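Local coordinates for uncharacterized protein (Xanthomonas campestris pv. campestris, PDB 3HIU), which is of unknown function but adopts a ferritin-like four-helix bundle and carries a bound sodium ion in the crystal, at residues B[40-45]-B[142-147]; B[60-65]-B[124-129]. All blocks are in the same frame, centred on the assembly; numbering follows the deposited sequence.

Contact 1 (B[40-45]-B[142-147]); sequences RRIEQH and EWLIEH. With EDO (1,2-ethanediol), chain N.
The carbonyl O of Trp-143, the residue whose indole meets Arg-41 across the contact, accepts two N-H groups of His-147. The bond from His-147 ND1 to Trp-143 O is 2.7 Å, in the carbonyl plane on a lone pair. It is bent to 141° at the hydrogen, and the O lies tilted from the imidazole plane. The backbone N of His-147 reaches Trp-143 O at 3.3 Å. That grip lays the imidazole over one face of the indole. On the opposite face comes Arg-41, its CG 3.3 Å from the centroid of the five-membered ring and almost on the ring normal, a CH-pi contact. Arg-41 CB continues over the six-membered ring, 3.8 Å from Trp-143 CZ2. The Arg-41 chain folds sharply at chi2 (-13°), and its guanidinium stands nearly perpendicular to the indole with Trp-143 CD1 at its edge. Its charge is answered by a salt bridge from NH1 to Glu-48. Beside this sandwich, Ile-42 CD1 touches Leu-144 CD2 at 4.3 Å. The contact joins helix 36-62 to helix 124-159 in the four-helix bundle of this ferritin-like family, where Met-25 of helix 2-28 lies against Ile-42 and Ser-100 of helix 94-120 against Leu-144.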
loop_
_atom_site.group_PDB
_atom_site.type_symbol
_atom_site.label_atom_id
_atom_site.label_comp_id
_atom_site.label_asym_id
_atom_site.label_seq_id
_atom_site.Cartn_x
_atom_site.Cartn_y
_atom_site.Cartn_z
ATOM N N ARG B 40 -19.465 0.716 -8.083
ATOM C CA ARG B 40 -20.434 0.271 -7.093
ATOM C C ARG B 40 -19.715 -0.058 -5.776
ATOM O O ARG B 40 -20.203 0.269 -4.690
ATOM C CB ARG B 40 -21.178 -0.969 -7.608
ATOM C CG ARG B 40 -22.474 -1.296 -6.876
ATOM C CD ARG B 40 -22.663 -2.808 -6.648
ATOM N NE ARG B 40 -22.883 -3.572 -7.876
ATOM C CZ ARG B 40 -23.480 -4.760 -7.910
ATOM N NH1 ARG B 40 -23.928 -5.308 -6.786
ATOM N NH2 ARG B 40 -23.643 -5.395 -9.065
ATOM N N ARG B 41 -18.552 -0.700 -5.876
ATOM C CA ARG B 41 -17.824 -1.134 -4.687
ATOM C C ARG B 41 -17.265 0.054 -3.894
ATOM O O ARG B 41 -17.463 0.174 -2.688
ATOM C CB ARG B 41 -16.696 -2.106 -5.061
ATOM C CG ARG B 41 -16.395 -3.125 -3.959
ATOM C CD ARG B 41 -17.077 -2.717 -2.655
ATOM N NE ARG B 41 -16.520 -3.353 -1.463
ATOM C CZ ARG B 41 -16.653 -2.868 -0.231
ATOM N NH1 ARG B 41 -17.315 -1.738 -0.022
ATOM N NH2 ARG B 41 -16.117 -3.506 0.796
ATOM N N ILE B 42 -16.560 0.934 -4.582
ATOM C CA ILE B 42 -15.953 2.072 -3.925
ATOM C C ILE B 42 -17.002 2.917 -3.191
ATOM O O ILE B 42 -16.768 3.367 -2.066
ATOM C CB ILE B 42 -15.176 2.906 -4.934
ATOM C CG1 ILE B 42 -14.107 2.038 -5.589
ATOM C CG2 ILE B 42 -14.548 4.100 -4.257
ATOM C CD1 ILE B 42 -12.996 1.655 -4.639
ATOM N N GLU B 43 -18.159 3.115 -3.821
ATOM C CA GLU B 43 -19.261 3.879 -3.211
ATOM C C GLU B 43 -19.654 3.303 -1.848
ATOM O O GLU B 43 -19.798 4.031 -0.866
ATOM C CB GLU B 43 -20.484 3.929 -4.150
ATOM C CG GLU B 43 -20.424 5.032 -5.214
ATOM C CD GLU B 43 -21.358 4.806 -6.422
ATOM O OE1 GLU B 43 -22.289 3.965 -6.365
ATOM O OE2 GLU B 43 -21.151 5.493 -7.445
ATOM N N GLN B 44 -19.809 1.984 -1.805
ATOM C CA GLN B 44 -20.118 1.263 -0.576
ATOM C C GLN B 44 -19.033 1.439 0.474
ATOM O O GLN B 44 -19.320 1.438 1.674
ATOM C CB GLN B 44 -20.292 -0.222 -0.880
ATOM C CG GLN B 44 -20.442 -1.108 0.345
ATOM C CD GLN B 44 -20.497 -2.579 -0.025
ATOM O OE1 GLN B 44 -20.537 -2.929 -1.207
ATOM N NE2 GLN B 44 -20.497 -3.447 0.981
ATOM N N HIS B 45 -17.785 1.575 0.032
ATOM C CA HIS B 45 -16.682 1.739 0.977
ATOM C C HIS B 45 -16.497 3.187 1.434
ATOM O O HIS B 45 -15.928 3.436 2.501
ATOM C CB HIS B 45 -15.370 1.161 0.432
ATOM C CG HIS B 45 -14.356 0.855 1.498
ATOM N ND1 HIS B 45 -14.703 0.363 2.737
ATOM C CD2 HIS B 45 -13.006 0.951 1.500
ATOM C CE1 HIS B 45 -13.614 0.180 3.461
ATOM N NE2 HIS B 45 -12.569 0.532 2.733
ATOM N N GLU B 142 -9.039 -7.247 -0.944
ATOM C CA GLU B 142 -9.318 -8.470 -1.682
ATOM C C GLU B 142 -10.212 -8.218 -2.886
ATOM O O GLU B 142 -10.033 -8.823 -3.940
ATOM C CB GLU B 142 -9.977 -9.502 -0.776
ATOM C CG GLU B 142 -9.007 -10.424 -0.086
ATOM C CD GLU B 142 -9.685 -11.666 0.449
ATOM O OE1 GLU B 142 -9.181 -12.238 1.442
ATOM O OE2 GLU B 142 -10.725 -12.069 -0.120
ATOM N N TRP B 143 -11.179 -7.323 -2.733
ATOM C CA TRP B 143 -12.088 -7.045 -3.834
ATOM C C TRP B 143 -11.345 -6.497 -5.050
ATOM O O TRP B 143 -11.615 -6.887 -6.181
ATOM C CB TRP B 143 -13.194 -6.078 -3.406
ATOM C CG TRP B 143 -14.344 -6.046 -4.381
ATOM C CD1 TRP B 143 -15.541 -6.703 -4.262
ATOM C CD2 TRP B 143 -14.401 -5.336 -5.634
ATOM N NE1 TRP B 143 -16.337 -6.437 -5.354
ATOM C CE2 TRP B 143 -15.663 -5.604 -6.206
ATOM C CE3 TRP B 143 -13.511 -4.499 -6.315
ATOM C CZ2 TRP B 143 -16.053 -5.063 -7.436
ATOM C CZ3 TRP B 143 -13.903 -3.962 -7.531
ATOM C CH2 TRP B 143 -15.162 -4.249 -8.079
ATOM N N LEU B 144 -10.403 -5.598 -4.809
ATOM C CA LEU B 144 -9.717 -4.913 -5.898
ATOM C C LEU B 144 -8.726 -5.801 -6.653
ATOM O O LEU B 144 -8.655 -5.745 -7.883
ATOM C CB LEU B 144 -8.980 -3.677 -5.367
ATOM C CG LEU B 144 -9.753 -2.574 -4.651
ATOM C CD1 LEU B 144 -8.747 -1.739 -3.902
ATOM C CD2 LEU B 144 -10.507 -1.740 -5.659
ATOM N N ILE B 145 -7.957 -6.604 -5.915
ATOM C CA ILE B 145 -6.850 -7.364 -6.511
ATOM C C ILE B 145 -7.340 -8.615 -7.238
ATOM O O ILE B 145 -6.602 -9.244 -8.008
ATOM C CB ILE B 145 -5.790 -7.773 -5.465
ATOM C CG1 ILE B 145 -4.395 -7.895 -6.109
ATOM C CG2 ILE B 145 -6.194 -9.079 -4.778
ATOM C CD1 ILE B 145 -3.741 -6.562 -6.484
ATOM N N GLU B 146 -8.587 -8.979 -6.977
ATOM C CA GLU B 146 -9.212 -10.055 -7.719
ATOM C C GLU B 146 -9.821 -9.497 -9.006
ATOM O O GLU B 146 -9.515 -9.970 -10.097
ATOM C CB GLU B 146 -10.230 -10.786 -6.843
ATOM C CG GLU B 146 -9.570 -11.461 -5.642
ATOM C CD GLU B 146 -10.537 -12.263 -4.792
ATOM O OE1 GLU B 146 -10.250 -12.459 -3.590
ATOM O OE2 GLU B 146 -11.582 -12.697 -5.324
ATOM N N HIS B 147 -10.640 -8.459 -8.878
ATOM C CA HIS B 147 -11.255 -7.813 -10.032
ATOM C C HIS B 147 -10.236 -7.031 -10.838
ATOM O O HIS B 147 -10.553 -6.495 -11.901
ATOM C CB HIS B 147 -12.365 -6.865 -9.578
ATOM C CG HIS B 147 -13.527 -7.564 -8.948
ATOM N ND1 HIS B 147 -13.474 -8.098 -7.678
ATOM C CD2 HIS B 147 -14.771 -7.827 -9.417
ATOM C CE1 HIS B 147 -14.635 -8.659 -7.392
ATOM N NE2 HIS B 147 -15.441 -8.507 -8.428
HETATM C C1 EDO N . -22.975 5.082 -9.823
HETATM O O1 EDO N . -23.642 4.280 -8.840
HETATM C C2 EDO N . -23.799 5.180 -11.094
HETATM O O2 EDO N . -22.885 5.154 -12.184
#

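Contact 2 (B[60-65]-B[124-129])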
loop_
_atom_site.group_PDB
_atom_site.type_symbol
_atom_site.label_atom_id
_atom_site.label_comp_id
_atom_site.label_asym_id
_atom_site.label_seq_id
_atom_site.Cartn_x
_atom_site.Cartn_y
_atom_site.Cartn_z
ATOM N N LEU B 60 -11.395 7.935 20.413
ATOM C CA LEU B 60 -10.612 9.096 20.824
ATOM C C LEU B 60 -11.346 9.889 21.911
ATOM O O LEU B 60 -10.724 10.460 22.809
ATOM C CB LEU B 60 -10.283 9.991 19.620
ATOM C CG LEU B 60 -9.049 9.621 18.784
ATOM C CD1 LEU B 60 -9.041 10.365 17.442
ATOM C CD2 LEU B 60 -7.757 9.878 19.569
ATOM N N GLU B 61 -12.671 9.912 21.828
ATOM C CA GLU B 61 -13.483 10.558 22.850
ATOM C C GLU B 61 -13.429 9.778 24.166
ATOM O O GLU B 61 -13.360 10.367 25.241
ATOM C CB GLU B 61 -14.920 10.742 22.351
ATOM C CG GLU B 61 -15.016 11.793 21.252
ATOM C CD GLU B 61 -16.338 11.789 20.507
ATOM O OE1 GLU B 61 -16.989 10.727 20.434
ATOM O OE2 GLU B 61 -16.718 12.852 19.979
ATOM N N LEU B 62 -13.437 8.454 24.071
ATOM C CA LEU B 62 -13.306 7.600 25.248
ATOM C C LEU B 62 -12.013 7.821 26.056
ATOM O O LEU B 62 -12.055 7.902 27.286
ATOM C CB LEU B 62 -13.413 6.121 24.857
ATOM C CG LEU B 62 -12.862 5.133 25.897
ATOM C CD1 LEU B 62 -13.739 5.134 27.158
ATOM C CD2 LEU B 62 -12.699 3.718 25.335
ATOM N N LEU B 63 -10.872 7.898 25.374
ATOM C CA LEU B 63 -9.573 7.933 26.054
ATOM C C LEU B 63 -9.066 9.363 26.259
ATOM O O LEU B 63 -7.907 9.574 26.629
ATOM C CB LEU B 63 -8.536 7.119 25.267
ATOM C CG LEU B 63 -8.793 5.618 25.101
ATOM C CD1 LEU B 63 -8.166 5.094 23.821
ATOM C CD2 LEU B 63 -8.279 4.855 26.303
ATOM N N ASN B 64 -9.932 10.339 25.999
ATOM C CA ASN B 64 -9.597 11.749 26.212
ATOM C C ASN B 64 -8.667 12.340 25.141
ATOM O O ASN B 64 -8.341 13.527 25.180
ATOM C CB ASN B 64 -9.010 11.975 27.615
ATOM C CG ASN B 64 -9.961 11.561 28.733
ATOM O OD1 ASN B 64 -11.180 11.737 28.640
ATOM N ND2 ASN B 64 -9.399 11.017 29.808
ATOM N N GLY B 65 -8.242 11.516 24.190
ATOM C CA GLY B 65 -7.451 12.006 23.079
ATOM C C GLY B 65 -8.311 12.829 22.140
ATOM O O GLY B 65 -9.460 12.486 21.861
ATOM N N GLN B 124 -9.660 -3.465 25.657
ATOM C CA GLN B 124 -10.092 -4.548 24.788
ATOM C C GLN B 124 -11.253 -4.170 23.859
ATOM O O GLN B 124 -11.400 -4.751 22.792
ATOM C CB GLN B 124 -10.407 -5.803 25.604
ATOM C CG GLN B 124 -9.187 -6.417 26.290
ATOM C CD GLN B 124 -8.203 -7.048 25.310
ATOM O OE1 GLN B 124 -8.550 -7.350 24.167
ATOM N NE2 GLN B 124 -6.967 -7.257 25.764
ATOM N N GLU B 125 -12.066 -3.196 24.256
ATOM C CA GLU B 125 -13.155 -2.708 23.406
ATOM C C GLU B 125 -12.603 -1.942 22.210
ATOM O O GLU B 125 -13.087 -2.106 21.098
ATOM C CB GLU B 125 -14.118 -1.802 24.186
ATOM C CG GLU B 125 -14.930 -2.499 25.268
ATOM C CD GLU B 125 -14.238 -2.516 26.628
ATOM O OE1 GLU B 125 -13.068 -2.079 26.727
ATOM O OE2 GLU B 125 -14.875 -2.963 27.607
ATOM N N VAL B 126 -11.607 -1.089 22.449
ATOM C CA VAL B 126 -10.924 -0.385 21.369
ATOM C C VAL B 126 -10.353 -1.409 20.389
ATOM O O VAL B 126 -10.492 -1.267 19.182
ATOM C CB VAL B 126 -9.787 0.529 21.903
ATOM C CG1 VAL B 126 -9.086 1.236 20.756
ATOM C CG2 VAL B 126 -10.341 1.547 22.871
ATOM N N ALA B 127 -9.736 -2.455 20.930
ATOM C CA ALA B 127 -9.102 -3.491 20.127
ATOM C C ALA B 127 -10.081 -4.176 19.173
ATOM O O ALA B 127 -9.719 -4.535 18.051
ATOM C CB ALA B 127 -8.420 -4.511 21.032
ATOM N N GLN B 128 -11.317 -4.362 19.621
ATOM C CA GLN B 128 -12.337 -4.998 18.789
ATOM C C GLN B 128 -12.739 -4.069 17.649
ATOM O O GLN B 128 -12.792 -4.487 16.497
ATOM C CB GLN B 128 -13.568 -5.402 19.617
ATOM C CG GLN B 128 -14.100 -6.824 19.335
ATOM C CD GLN B 128 -14.915 -6.936 18.051
ATOM O OE1 GLN B 128 -14.483 -7.565 17.081
ATOM N NE2 GLN B 128 -16.101 -6.333 18.045
ATOM N N ILE B 129 -13.025 -2.810 17.975
ATOM C CA ILE B 129 -13.279 -1.811 16.946
ATOM C C ILE B 129 -12.254 -2.040 15.847
ATOM O O ILE B 129 -12.598 -2.267 14.688
ATOM C CB ILE B 129 -13.116 -0.356 17.465
ATOM C CG1 ILE B 129 -13.939 -0.121 18.730
ATOM C CG2 ILE B 129 -13.547 0.641 16.398
ATOM C CD1 ILE B 129 -15.415 0.099 18.462
#
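Val-126 offers a single methyl, CG2, to both Leu-62 and Leu-63, and both close side-chain contacts run through it. With CG1 anti to the backbone N (chi1 179°), CG2 is the branch turned to the two leucines, which reach it with one methyl each. On the inner side Leu-63 CD1 comes to 4.3 Å from Val-126 CG2. Both of these residues are buried, and Leu-63 is covered further by Arg-4 and Leu-7 of helix 2-28. On the outer side Leu-62 CD2 stands 4.0 Å from Val-126 CG2, a slightly closer approach, yet Leu-62 is the exposed residue of the three. Within these two segments that one methyl contact is all it makes: its other methyl, CD1, is 6.5 Å from Val-126 CG2. Glu-123, just before helix 124-159, lies beside it and also touches Leu-63.

The interface is small, 94 Å² over both sides, and its close contacts are purely apolar, with the backbones 9.2 Å apart at Leu-62 CA and Val-126 CA. Helix 36-62 finishes at Leu-62, and Leu-63 is the first residue to depart from helical angles. Asn-64 then takes a left-handed conformation (phi 76°), and the chain leaves the helix there. The contact thus pairs the C-terminal end of helix 36-62 with the first turns of helix 124-159, at one end of the four-helix bundle, where Ala-118 of helix 94-120 and Cys-59 of helix 36-62 pack on Val-126.

In the fold
Both contacts join helix 36-62 to helix 124-159, and their order shows the two helices running antiparallel: the start of the first meets the middle of the second in contact 1, and its end meets the beginning of the second in contact 2. Their centres are 28 Å apart, on opposite sides of the chain's centre. Contact 1 lies nearer that centre, about 11 Å against 18 Å (centre to centre), with three of four touching residues buried against two of three. It combines a CH-pi contact with a nearby salt bridge, and the sodium ion at Thr-49 and Gln-52 is about 9 Å from the Arg-41 side chain (nearest atoms), too far for coordination. Contact 2 is methyl on methyl alone.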